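Local coordinates for putative ABC transporter, periplasmic binding protein, amino acid (Neisseria gonorrhoeae, PDB 2YLN), which probably binds L-cystine as the periplasmic solute receptor of an amino acid ABC transporter, closing two lobes around it, at residues Y67-Y72 with V214-K219; T71-D74 with K78-G81; D76-L79 with V84-T87; V86-A91 with V98-T103; N122-T127 with G241-K246. The protein carries 1 engineered substitution. All coordinates share one frame; numbering follows the deposited sequence. Where two conformers were deposited one is given.

Overall arrangement
Contacts 2, 3 and 4 form one block beside the binding cleft: the hairpin, the start of helix 82-94, and that helix against strand 97-102. Centres of contacts 2 and 3 lie about 4 Å apart, those of 3 and 4 about 8 Å. Contact 1 starts in the loop just before the hairpin's first strand and reaches across to helix 211-220. Contact 5, its centre about 20 Å from that of contact 1, joins the loop after strand 119-120 to strand 238-245. Contacts 1 and 5 meet the two halves of the ligand, cysteines whose SG atoms are 2.1 Å apart, a disulfide distance, hence cystine. Phe70 and Thr71 pack on Gln123 and Asn122, tying contacts 1 and 5.

Contact 1. Residues Y67-Y72 with V214-K219; sequences YAPFTY and VLDYLK. With CYS (cysteine), chain C.
Pro69 and Ala68 meet Asp216 of helix 211-220 at a small bridge between parts of the chain far apart in sequence, consistent with contact across the cleft of a type II periplasmic binding protein in its closed state. The packing is van der Waals contact alone. The Pro69 ring slides past the Asp216 side chain in the opposite direction, with Pro69 CD 3.8 Å from Asp216 CB. Asp216 OD2 comes to 3.9 Å from the methyl CB of Ala68; the carboxylate also has a long, weak ion pair with Lys220. A cis peptide joins Ala68 to Pro69 and helps turn the chain here.

Backbone bonds set the shape of this turn. Tyr67 O accepts from both Phe70 N and Thr71 N, each at 3.0 Å, which makes a classic beta bulge.

The remaining interaction is with the ligand. CG of Tyr67 stands anti to the backbone N (chi1 -175°), carrying the ring to the cystine, while Phe70 CD2 lies over the opposite face and Asn209 holds Tyr67 OH. An amino group there, if charged, would be drawn to the pi cloud: the N of cysteine chain C sits 3.1 Å above the plane, over the ring centre.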
# COMPACT_ATOMS: atom_id res chain seq x y z
N TYR A 67 7.68 -1.13 4.53
CA TYR A 67 6.28 -1.39 4.89
C TYR A 67 5.98 -2.88 4.81
O TYR A 67 5.33 -3.33 3.84
CB TYR A 67 5.36 -0.55 4.05
CG TYR A 67 3.89 -0.59 4.35
CD1 TYR A 67 3.37 -0.59 5.64
CD2 TYR A 67 2.99 -0.54 3.31
CE1 TYR A 67 2.05 -0.51 5.89
CE2 TYR A 67 1.62 -0.43 3.54
CZ TYR A 67 1.15 -0.37 4.86
OH TYR A 67 -0.21 -0.20 5.05
N ALA A 68 6.43 -3.65 5.77
CA ALA A 68 6.17 -5.09 5.81
C ALA A 68 4.68 -5.30 6.06
O ALA A 68 4.07 -4.58 6.82
CB ALA A 68 7.01 -5.77 6.83
N PRO A 69 4.06 -6.35 5.48
CA PRO A 69 4.65 -7.40 4.62
C PRO A 69 4.47 -7.11 3.12
O PRO A 69 4.57 -8.01 2.30
CB PRO A 69 3.87 -8.64 5.04
CG PRO A 69 2.51 -8.09 5.24
CD PRO A 69 2.72 -6.74 5.89
N PHE A 70 4.21 -5.85 2.78
CA PHE A 70 3.88 -5.45 1.41
C PHE A 70 5.11 -5.09 0.58
O PHE A 70 5.13 -5.37 -0.64
CB PHE A 70 2.90 -4.27 1.44
CG PHE A 70 1.60 -4.61 2.08
CD1 PHE A 70 0.70 -5.52 1.52
CD2 PHE A 70 1.14 -4.03 3.27
CE1 PHE A 70 -0.51 -5.79 2.07
CE2 PHE A 70 -0.11 -4.29 3.81
CZ PHE A 70 -0.96 -5.16 3.19
N THR A 71 6.07 -4.37 1.16
CA THR A 71 7.19 -3.83 0.40
C THR A 71 8.26 -3.51 1.45
O THR A 71 8.12 -2.54 2.20
CB THR A 71 6.76 -2.62 -0.42
OG1 THR A 71 7.96 -2.00 -0.93
CG2 THR A 71 5.96 -1.60 0.28
N TYR A 72 9.26 -4.40 1.54
CA TYR A 72 10.23 -4.30 2.65
C TYR A 72 11.48 -5.02 2.29
O TYR A 72 11.52 -5.74 1.32
CB TYR A 72 9.58 -4.88 3.97
CG TYR A 72 9.38 -6.37 3.99
CD1 TYR A 72 8.28 -6.93 3.38
CD2 TYR A 72 10.30 -7.19 4.56
CE1 TYR A 72 8.09 -8.30 3.41
CE2 TYR A 72 10.15 -8.57 4.54
CZ TYR A 72 9.06 -9.13 3.92
OH TYR A 72 8.83 -10.51 3.93
N VAL A 214 -0.83 -4.33 10.30
CA VAL A 214 -0.88 -4.28 11.77
C VAL A 214 -0.77 -5.70 12.36
O VAL A 214 0.02 -5.91 13.27
CB VAL A 214 -2.15 -3.56 12.26
CG1 VAL A 214 -2.27 -3.71 13.76
CG2 VAL A 214 -2.11 -2.09 11.85
N LEU A 215 -1.52 -6.66 11.78
CA LEU A 215 -1.39 -8.01 12.27
C LEU A 215 0.01 -8.54 12.12
O LEU A 215 0.54 -9.25 13.03
CB LEU A 215 -2.41 -8.92 11.57
CG LEU A 215 -3.85 -8.69 11.93
CD1 LEU A 215 -4.75 -9.53 11.03
CD2 LEU A 215 -4.17 -8.97 13.40
N ASP A 216 0.69 -8.23 11.02
CA ASP A 216 2.09 -8.67 10.79
C ASP A 216 2.99 -8.10 11.88
O ASP A 216 3.82 -8.81 12.46
CB ASP A 216 2.55 -8.27 9.40
CG ASP A 216 3.84 -8.98 9.01
OD1 ASP A 216 3.76 -10.22 8.79
OD2 ASP A 216 4.85 -8.31 8.93
N TYR A 217 2.79 -6.83 12.17
CA TYR A 217 3.59 -6.17 13.18
C TYR A 217 3.39 -6.83 14.58
O TYR A 217 4.36 -7.04 15.30
CB TYR A 217 3.27 -4.67 13.23
CG TYR A 217 4.07 -3.93 14.24
CD1 TYR A 217 3.68 -3.86 15.57
CD2 TYR A 217 5.20 -3.26 13.87
CE1 TYR A 217 4.40 -3.15 16.50
CE2 TYR A 217 5.92 -2.50 14.77
CZ TYR A 217 5.51 -2.45 16.05
OH TYR A 217 6.21 -1.68 16.97
N LEU A 218 2.14 -7.11 14.88
CA LEU A 218 1.83 -7.72 16.17
C LEU A 218 2.36 -9.15 16.28
O LEU A 218 2.62 -9.63 17.38
CB LEU A 218 0.32 -7.68 16.46
CG LEU A 218 -0.25 -6.29 16.60
CD1 LEU A 218 -1.76 -6.28 16.70
CD2 LEU A 218 0.43 -5.58 17.83
N LYS A 219 2.51 -9.85 15.16
CA LYS A 219 3.18 -11.17 15.19
C LYS A 219 4.59 -11.05 15.62
O LYS A 219 5.14 -11.88 16.34
CB LYS A 219 3.11 -11.84 13.76
CG LYS A 219 1.76 -12.31 13.33
CD LYS A 219 1.73 -12.93 11.83
CE LYS A 219 0.37 -13.21 11.27
NZ LYS A 219 0.41 -13.74 9.83
N CYS C . 3.27 2.57 4.67
CA CYS C . 2.83 3.98 4.82
C CYS C . 2.09 4.10 6.16
O CYS C . 2.01 3.06 6.88
CB CYS C . 1.92 4.36 3.69
SG CYS C . 0.36 3.38 3.71
OXT CYS C . 1.64 5.20 6.41

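Contact 2. Residues T71-D74 with K78-G81; sequences TYHD and KLTG
Tyr72 and Thr80 pair at the heart of a beta hairpin, strands 71-73 and 79-80, the central strand and one edge strand of a three-stranded antiparallel sheet. Here the packing is tight. Tyr72 N gives a bond to Thr80 O (2.9 Å), coming from above the carbonyl plane, and Thr80 N returns one to Tyr72 O (2.8 Å), almost in line with that carbonyl. The two side chains run side by side: Thr80 CG2 lies over one face of the Tyr72 ring, offset toward its rim, a CH-pi contact 4.1 Å from the ring centroid. Tyr72 CE1 reaches Gly81 CA at 3.5 Å. Gly81 stands at the N-cap of the following helix.

On the other face of the sheet, His73 and Leu79 form the non-hydrogen-bonded pair. Leu79 CD1 sits over a face of the imidazole, whose ND1 and NE2 are hydrogen-bonded to Gly77 O and Glu102 OE1, so the ring is held from two ends.

Toward the turn the contact is looser and exposed. Asp74 N still bonds Lys78 O (2.9 Å), and Lys78 N meets Asp74 OD1 (3.0 Å) from well above the carboxylate plane. That oxygen also accepts from Asp76 N. In the conformer described, one of two modelled, the extended lysine carries its ammonium away, leaving Lys78 NZ 5.5 Å from Asp74 OD2. The carboxylate therefore acts mainly as an acceptor for the turn's backbone N-H groups, and its attraction to the lysine is probably only long-range.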
# COMPACT_ATOMS: atom_id res chain seq x y z
N THR A 71 6.07 -4.37 1.16
CA THR A 71 7.19 -3.83 0.40
C THR A 71 8.26 -3.51 1.45
O THR A 71 8.12 -2.54 2.20
CB THR A 71 6.76 -2.62 -0.42
OG1 THR A 71 7.96 -2.00 -0.93
CG2 THR A 71 5.96 -1.60 0.28
N TYR A 72 9.26 -4.40 1.54
CA TYR A 72 10.23 -4.30 2.65
C TYR A 72 11.48 -5.02 2.29
O TYR A 72 11.52 -5.74 1.32
CB TYR A 72 9.58 -4.88 3.97
CG TYR A 72 9.38 -6.37 3.99
CD1 TYR A 72 8.28 -6.93 3.38
CD2 TYR A 72 10.30 -7.19 4.56
CE1 TYR A 72 8.09 -8.30 3.41
CE2 TYR A 72 10.15 -8.57 4.54
CZ TYR A 72 9.06 -9.13 3.92
OH TYR A 72 8.83 -10.51 3.93
N HIS A 73 12.53 -4.85 3.11
CA HIS A 73 13.73 -5.61 2.92
C HIS A 73 13.83 -6.73 3.90
O HIS A 73 13.61 -6.54 5.09
CB HIS A 73 14.98 -4.71 3.07
CG HIS A 73 15.13 -3.73 1.94
ND1 HIS A 73 15.95 -3.93 0.84
CD2 HIS A 73 14.45 -2.62 1.68
CE1 HIS A 73 15.78 -2.93 -0.01
NE2 HIS A 73 14.92 -2.08 0.51
N ASP A 74 14.19 -7.90 3.40
CA ASP A 74 14.34 -9.06 4.24
C ASP A 74 15.67 -9.04 4.98
O ASP A 74 16.43 -8.04 4.88
CB ASP A 74 14.11 -10.34 3.46
CG ASP A 74 15.24 -10.71 2.54
OD1 ASP A 74 16.35 -10.18 2.66
OD2 ASP A 74 14.94 -11.64 1.73
N LYS A 78 17.28 -8.08 0.77
CA LYS A 78 16.52 -8.23 -0.50
C LYS A 78 15.23 -7.43 -0.40
O LYS A 78 14.45 -7.61 0.53
CB LYS A 78 16.18 -9.71 -0.82
CG LYS A 78 15.30 -9.93 -2.10
CD LYS A 78 14.76 -11.36 -2.21
CE LYS A 78 13.73 -11.48 -3.32
NZ LYS A 78 13.06 -12.79 -3.34
N LEU A 79 14.92 -6.59 -1.40
CA LEU A 79 13.57 -5.99 -1.54
C LEU A 79 12.57 -7.08 -1.89
O LEU A 79 12.73 -7.74 -2.92
CB LEU A 79 13.62 -4.89 -2.53
CG LEU A 79 12.27 -4.17 -2.72
CD1 LEU A 79 11.86 -3.32 -1.48
CD2 LEU A 79 12.32 -3.27 -3.95
N THR A 80 11.56 -7.21 -1.08
CA THR A 80 10.52 -8.21 -1.25
C THR A 80 9.25 -7.64 -0.66
O THR A 80 9.09 -6.43 -0.56
CB THR A 80 10.99 -9.51 -0.64
OG1 THR A 80 10.07 -10.58 -0.95
CG2 THR A 80 11.18 -9.47 0.83
N GLY A 81 8.29 -8.51 -0.35
CA GLY A 81 6.96 -8.14 0.06
C GLY A 81 5.96 -8.45 -1.05
O GLY A 81 6.30 -8.52 -2.21

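Contact 3. Residues D76-L79 with V84-T87; sequences DGKL and VEVT
The second strand of a beta hairpin leads directly into helix 82-94, and Lys78 and Leu79 fold back over the helix's first turns to meet Glu85 and Val84. The join has a polar half and an apolar half.

On the polar half, Lys78 and Glu85 come from opposite directions. The lysine runs extended beyond CG, whereas the glutamate bends at its second torsion (chi2 -58°) and brings its carboxylate back toward the hairpin. Lys78 NZ is 3.4 Å from Glu85 OE2, a salt bridge whose hydrogen bond is weak. A water also links them: Lys78 NZ donates to the water over 3.2 Å, and the water donates to Glu85 OE1 over 2.7 Å. Both links belong to one of two modelled positions of the lysine and are therefore tentative. OE2 has firmer partners outside the pair, a hydrogen bond from Thr80 OG1 and a salt bridge with Arg88 NH1. This gathering of donors would probably favour the charged carboxylate, and the exposed lysine is more its outlying partner than its main hold.

On the apolar half, Leu79 and Val84 cross at about a right angle, with Phe100 of strand 97-102 touching both. Both methyls of Val84 straddle a single branch point: CG1 and CG2 are each 4.1 Å from Leu79 CG, and CG1 also lies 3.9 Å from the carbonyl oxygen of Leu79.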
# COMPACT_ATOMS: atom_id res chain seq x y z
N ASP A 76 18.40 -10.39 4.65
CA ASP A 76 19.53 -10.32 3.76
C ASP A 76 19.56 -9.13 2.84
O ASP A 76 20.43 -9.07 1.92
CB ASP A 76 19.61 -11.68 2.98
CG ASP A 76 20.04 -12.88 3.93
OD1 ASP A 76 21.07 -12.75 4.67
OD2 ASP A 76 19.27 -13.86 3.96
N GLY A 77 18.70 -8.16 3.10
CA GLY A 77 18.65 -6.92 2.42
C GLY A 77 17.90 -6.93 1.11
O GLY A 77 17.83 -5.92 0.42
N LYS A 78 17.28 -8.08 0.77
CA LYS A 78 16.52 -8.23 -0.50
C LYS A 78 15.23 -7.43 -0.40
O LYS A 78 14.45 -7.61 0.53
CB LYS A 78 16.18 -9.71 -0.82
CG LYS A 78 15.30 -9.93 -2.10
CD LYS A 78 14.76 -11.36 -2.21
CE LYS A 78 13.73 -11.48 -3.32
NZ LYS A 78 13.06 -12.79 -3.34
N LEU A 79 14.92 -6.59 -1.40
CA LEU A 79 13.57 -5.99 -1.54
C LEU A 79 12.57 -7.08 -1.89
O LEU A 79 12.73 -7.74 -2.92
CB LEU A 79 13.62 -4.89 -2.53
CG LEU A 79 12.27 -4.17 -2.72
CD1 LEU A 79 11.86 -3.32 -1.48
CD2 LEU A 79 12.32 -3.27 -3.95
N VAL A 84 5.79 -6.07 -4.16
CA VAL A 84 7.01 -6.18 -4.93
C VAL A 84 7.01 -7.49 -5.74
O VAL A 84 7.37 -7.49 -6.93
CB VAL A 84 8.24 -6.08 -4.00
CG1 VAL A 84 9.53 -6.41 -4.73
CG2 VAL A 84 8.31 -4.68 -3.41
N GLU A 85 6.71 -8.60 -5.09
CA GLU A 85 6.74 -9.89 -5.76
C GLU A 85 5.65 -9.99 -6.83
O GLU A 85 5.88 -10.56 -7.89
CB GLU A 85 6.69 -11.04 -4.75
CG GLU A 85 7.84 -11.06 -3.77
CD GLU A 85 9.25 -11.15 -4.32
OE1 GLU A 85 9.44 -11.38 -5.54
OE2 GLU A 85 10.18 -11.00 -3.54
N VAL A 86 4.45 -9.43 -6.58
CA VAL A 86 3.44 -9.40 -7.59
C VAL A 86 3.96 -8.61 -8.82
O VAL A 86 3.81 -9.02 -9.95
CB VAL A 86 2.13 -8.78 -7.08
CG1 VAL A 86 1.17 -8.52 -8.21
CG2 VAL A 86 1.44 -9.72 -6.09
N THR A 87 4.60 -7.45 -8.55
CA THR A 87 5.08 -6.61 -9.62
C THR A 87 6.16 -7.32 -10.42
O THR A 87 6.20 -7.26 -11.65
CB THR A 87 5.55 -5.26 -9.08
OG1 THR A 87 4.47 -4.59 -8.45
CG2 THR A 87 6.09 -4.36 -10.21
O HOH W 1 11.72 -12.72 -6.27

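Contact 4. Residues V86-A91 with V98-T103; sequences VTRAVA and VEFKET
This is an apolar helix-on-strand contact in which Thr87, Arg88 and Ala91 of helix 82-94 lie against Val98 and Phe100 of strand 97-102. The axes of segments 86-91 and 98-102 pass 9.5 Å apart, and their directions differ by 153°, close to antiparallel. At the end where the chain turns back, Ala91 CB sits 3.8 Å from Val98 CG1. Strand 97-102 runs parallel to its neighbour 58-63, so the helix serves as the connection of a beta-alpha-beta unit with the hairpin of 71-80 inserted before it. Val61 of that neighbouring strand touches Thr87, Val98 and Phe100 alike.

Farther along, the Phe100 ring slides in past Thr87, and Thr87 CG2 touches Phe100 CE1 at 3.9 Å. The threonine's methyl lies anti to its own nitrogen and its hydroxyl beside it (chi1 -61°), which leaves OG1 to bond back to Asp83 O while CG2 meets the ring. Arg88 comes in at the ring's edge: its CG is in the ring plane, 3.9 Å from Phe100 CE2. From there the arginine stretches straight to NE, and its guanidinium plane is turned 81° from the ring, with NH1 held by Leu79 O and Glu85. Over one face of the ring lies Val98 CG2, two residues back.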
# COMPACT_ATOMS: atom_id res chain seq x y z
N VAL A 86 4.45 -9.43 -6.58
CA VAL A 86 3.44 -9.40 -7.59
C VAL A 86 3.96 -8.61 -8.82
O VAL A 86 3.81 -9.02 -9.95
CB VAL A 86 2.13 -8.78 -7.08
CG1 VAL A 86 1.17 -8.52 -8.21
CG2 VAL A 86 1.44 -9.72 -6.09
N THR A 87 4.60 -7.45 -8.55
CA THR A 87 5.08 -6.61 -9.62
C THR A 87 6.16 -7.32 -10.42
O THR A 87 6.20 -7.26 -11.65
CB THR A 87 5.55 -5.26 -9.08
OG1 THR A 87 4.47 -4.59 -8.45
CG2 THR A 87 6.09 -4.36 -10.21
N ARG A 88 7.07 -8.03 -9.75
CA ARG A 88 8.07 -8.82 -10.46
C ARG A 88 7.40 -9.85 -11.36
O ARG A 88 7.85 -10.08 -12.49
CB ARG A 88 9.08 -9.49 -9.53
CG ARG A 88 10.02 -8.52 -8.88
CD ARG A 88 11.07 -9.28 -8.09
NE ARG A 88 12.05 -8.39 -7.45
CZ ARG A 88 12.30 -8.31 -6.16
NH1 ARG A 88 11.76 -9.07 -5.23
NH2 ARG A 88 13.17 -7.37 -5.76
N ALA A 89 6.36 -10.51 -10.87
CA ALA A 89 5.67 -11.55 -11.65
C ALA A 89 4.97 -10.90 -12.83
O ALA A 89 4.97 -11.48 -13.94
CB ALA A 89 4.72 -12.30 -10.74
N VAL A 90 4.36 -9.72 -12.65
CA VAL A 90 3.75 -8.98 -13.75
C VAL A 90 4.82 -8.67 -14.79
O VAL A 90 4.59 -8.82 -16.02
CB VAL A 90 3.04 -7.73 -13.25
CG1 VAL A 90 2.70 -6.78 -14.38
CG2 VAL A 90 1.79 -8.11 -12.44
N ALA A 91 5.97 -8.13 -14.37
CA ALA A 91 7.00 -7.74 -15.31
C ALA A 91 7.45 -8.94 -16.12
O ALA A 91 7.70 -8.83 -17.34
CB ALA A 91 8.17 -7.13 -14.53
N VAL A 98 12.12 -4.53 -14.86
CA VAL A 98 11.56 -3.68 -13.81
C VAL A 98 12.60 -3.15 -12.91
O VAL A 98 13.50 -3.89 -12.49
CB VAL A 98 10.44 -4.38 -13.08
CG1 VAL A 98 10.88 -5.61 -12.34
CG2 VAL A 98 9.71 -3.50 -12.18
N GLU A 99 12.49 -1.88 -12.54
CA GLU A 99 13.37 -1.21 -11.58
C GLU A 99 12.46 -0.59 -10.48
O GLU A 99 11.55 0.15 -10.83
CB GLU A 99 14.19 -0.15 -12.23
CG GLU A 99 15.26 -0.68 -13.18
CD GLU A 99 16.32 -1.38 -12.50
OE1 GLU A 99 16.83 -0.90 -11.53
OE2 GLU A 99 16.82 -2.37 -13.11
N PHE A 100 12.77 -0.87 -9.23
CA PHE A 100 12.04 -0.28 -8.12
C PHE A 100 12.77 0.94 -7.59
O PHE A 100 13.97 0.90 -7.33
CB PHE A 100 11.89 -1.32 -7.01
CG PHE A 100 11.01 -2.45 -7.38
CD1 PHE A 100 9.63 -2.38 -7.32
CD2 PHE A 100 11.54 -3.67 -7.83
CE1 PHE A 100 8.82 -3.43 -7.65
CE2 PHE A 100 10.74 -4.72 -8.24
CZ PHE A 100 9.37 -4.62 -8.12
N LYS A 101 12.04 2.02 -7.45
CA LYS A 101 12.52 3.34 -7.01
C LYS A 101 11.97 3.56 -5.58
O LYS A 101 10.81 3.95 -5.42
CB LYS A 101 12.05 4.43 -8.00
CG LYS A 101 12.88 4.35 -9.31
CD LYS A 101 12.79 5.57 -10.19
CE LYS A 101 13.48 6.88 -9.56
NZ LYS A 101 15.00 6.95 -9.38
N GLU A 102 12.79 3.27 -4.57
CA GLU A 102 12.30 3.34 -3.23
C GLU A 102 12.05 4.80 -2.87
O GLU A 102 12.89 5.68 -3.07
CB GLU A 102 13.20 2.62 -2.24
CG GLU A 102 13.26 1.13 -2.56
CD GLU A 102 14.06 0.28 -1.65
OE1 GLU A 102 13.97 0.39 -0.48
OE2 GLU A 102 14.78 -0.57 -2.18
N THR A 103 10.88 5.03 -2.31
CA THR A 103 10.33 6.39 -2.18
C THR A 103 9.59 6.55 -0.88
O THR A 103 8.77 5.68 -0.54
CB THR A 103 9.45 6.71 -3.37
OG1 THR A 103 10.22 6.56 -4.58
CG2 THR A 103 8.86 8.10 -3.33

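Contact 5. Residues N122-T127 with G241-K246. With CYS (cysteine), chain B.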
# COMPACT_ATOMS: atom_id res chain seq x y z
N ASN A 122 2.07 -0.19 -4.11
CA ASN A 122 2.21 0.13 -2.70
C ASN A 122 0.87 0.19 -1.98
O ASN A 122 0.56 1.13 -1.26
CB ASN A 122 2.95 1.43 -2.54
CG ASN A 122 3.78 1.50 -1.27
OD1 ASN A 122 5.00 1.34 -1.34
ND2 ASN A 122 3.19 1.72 -0.12
N GLN A 123 0.03 -0.87 -2.17
CA GLN A 123 -1.24 -0.96 -1.48
C GLN A 123 -2.10 0.30 -1.71
O GLN A 123 -2.77 0.78 -0.79
CB GLN A 123 -1.07 -1.26 -0.01
CG GLN A 123 -0.55 -2.67 0.27
CD GLN A 123 -1.57 -3.71 -0.15
OE1 GLN A 123 -2.69 -3.72 0.39
NE2 GLN A 123 -1.27 -4.54 -1.13
N VAL A 124 -2.16 0.74 -2.96
CA VAL A 124 -2.91 1.93 -3.31
C VAL A 124 -4.21 1.59 -4.06
O VAL A 124 -4.18 0.88 -5.04
CB VAL A 124 -2.05 2.91 -4.22
CG1 VAL A 124 -2.79 4.14 -4.57
CG2 VAL A 124 -0.78 3.25 -3.49
N GLY A 125 -5.28 2.19 -3.59
CA GLY A 125 -6.53 2.31 -4.34
C GLY A 125 -6.79 3.78 -4.64
O GLY A 125 -6.15 4.70 -4.13
N LEU A 126 -7.82 4.02 -5.48
CA LEU A 126 -8.21 5.37 -5.86
C LEU A 126 -9.22 5.87 -4.88
O LEU A 126 -10.42 6.00 -5.15
CB LEU A 126 -8.69 5.42 -7.33
CG LEU A 126 -7.78 4.80 -8.34
CD1 LEU A 126 -8.42 4.92 -9.75
CD2 LEU A 126 -6.37 5.46 -8.26
N THR A 127 -8.75 6.18 -3.66
CA THR A 127 -9.53 6.40 -2.47
C THR A 127 -9.77 7.88 -2.16
O THR A 127 -10.24 8.19 -1.04
CB THR A 127 -8.91 5.65 -1.32
OG1 THR A 127 -7.50 5.92 -1.27
CG2 THR A 127 -9.18 4.18 -1.39
N GLY A 241 -4.12 -1.90 -6.67
CA GLY A 241 -3.59 -2.30 -7.93
C GLY A 241 -2.43 -1.44 -8.35
O GLY A 241 -2.03 -0.52 -7.65
N LEU A 242 -1.85 -1.77 -9.50
CA LEU A 242 -0.79 -0.94 -10.05
C LEU A 242 -1.39 0.38 -10.49
O LEU A 242 -2.44 0.43 -11.18
CB LEU A 242 -0.12 -1.62 -11.23
CG LEU A 242 0.64 -2.92 -10.85
CD1 LEU A 242 1.12 -3.61 -12.12
CD2 LEU A 242 1.76 -2.65 -9.88
N ILE A 243 -0.80 1.52 -10.09
CA ILE A 243 -1.32 2.84 -10.36
C ILE A 243 -0.45 3.53 -11.42
O ILE A 243 0.77 3.53 -11.31
CB ILE A 243 -1.35 3.72 -9.10
CG1 ILE A 243 -1.91 2.99 -7.87
CG2 ILE A 243 -2.09 5.01 -9.37
CD1 ILE A 243 -3.36 2.54 -8.02
N VAL A 244 -1.11 4.09 -12.42
CA VAL A 244 -0.42 4.90 -13.43
C VAL A 244 -1.12 6.20 -13.62
O VAL A 244 -2.26 6.44 -13.20
CB VAL A 244 -0.32 4.17 -14.79
CG1 VAL A 244 0.50 2.88 -14.72
CG2 VAL A 244 -1.71 3.84 -15.34
N ASN A 245 -0.42 7.13 -14.28
CA ASN A 245 -1.07 8.32 -14.77
C ASN A 245 -2.15 7.97 -15.75
O ASN A 245 -1.97 7.04 -16.57
CB ASN A 245 -0.05 9.27 -15.43
CG ASN A 245 0.80 9.95 -14.44
OD1 ASN A 245 0.32 10.84 -13.78
ND2 ASN A 245 2.04 9.51 -14.25
N LYS A 246 -3.23 8.75 -15.79
CA LYS A 246 -4.19 8.70 -16.94
C LYS A 246 -3.42 9.00 -18.22
O LYS A 246 -2.33 9.61 -18.23
CB LYS A 246 -5.36 9.65 -16.68
CG LYS A 246 -6.25 9.13 -15.55
CD LYS A 246 -7.48 9.98 -15.24
CE LYS A 246 -8.38 9.29 -14.22
NZ LYS A 246 -9.20 8.18 -14.88
N CYS B . -2.83 2.50 1.39
CA CYS B . -2.02 3.74 1.34
C CYS B . -2.67 4.78 0.42
O CYS B . -3.34 4.33 -0.53
CB CYS B . -0.61 3.45 0.84
SG CYS B . 0.32 2.33 1.89
OXT CYS B . -2.44 5.98 0.66
O HOH W 2 -0.64 -0.45 -5.25
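A water bridges Asn122, Val124 and Gly241 where two strands part. Strands 119-120 and 238-245 are antiparallel neighbours in the mixed sheet, with Val120 still bonded to Ile243; beyond them the chain 122-127 peels away toward the ligand pocket of this periplasmic binding protein. The water accepts from Asn122 N and Val124 N, each at 3.0 Å, and donates to Gly241 O at 2.8 Å. One direct bond remains beside it, Gly241 N to Val124 O, long at 3.2 Å and tilted 24° from the carbonyl plane.

Between the two water-bound N-H groups, Gln123 adopts a left-handed backbone conformation (phi 55°). Its O accepts from the amino N of cysteine chain B, 2.8 Å away. The same cysteine is also hydrogen-bonded to Arg131 and to Asn174. Asn122 ND2 lies 3.6 Å from SG of cysteine chain B, and Asn122 OD1 is bonded to Glu64 N.

Behind the pocket wall the contact is apolar. Val124 and Ile243 cross at about a right angle, and Val124 CG1 packs 3.6 Å from Ile243 CG1. Ile243 CD1 also reaches CD2 of Leu126, the central residue of an inverse gamma turn. Val124 thus links core and ligand: with CG1 anti to the backbone N (chi1 -179°) its two methyls divide the work, CG1 against the isoleucine and CG2 4.1 Å from the carboxylate atom O of cysteine chain B.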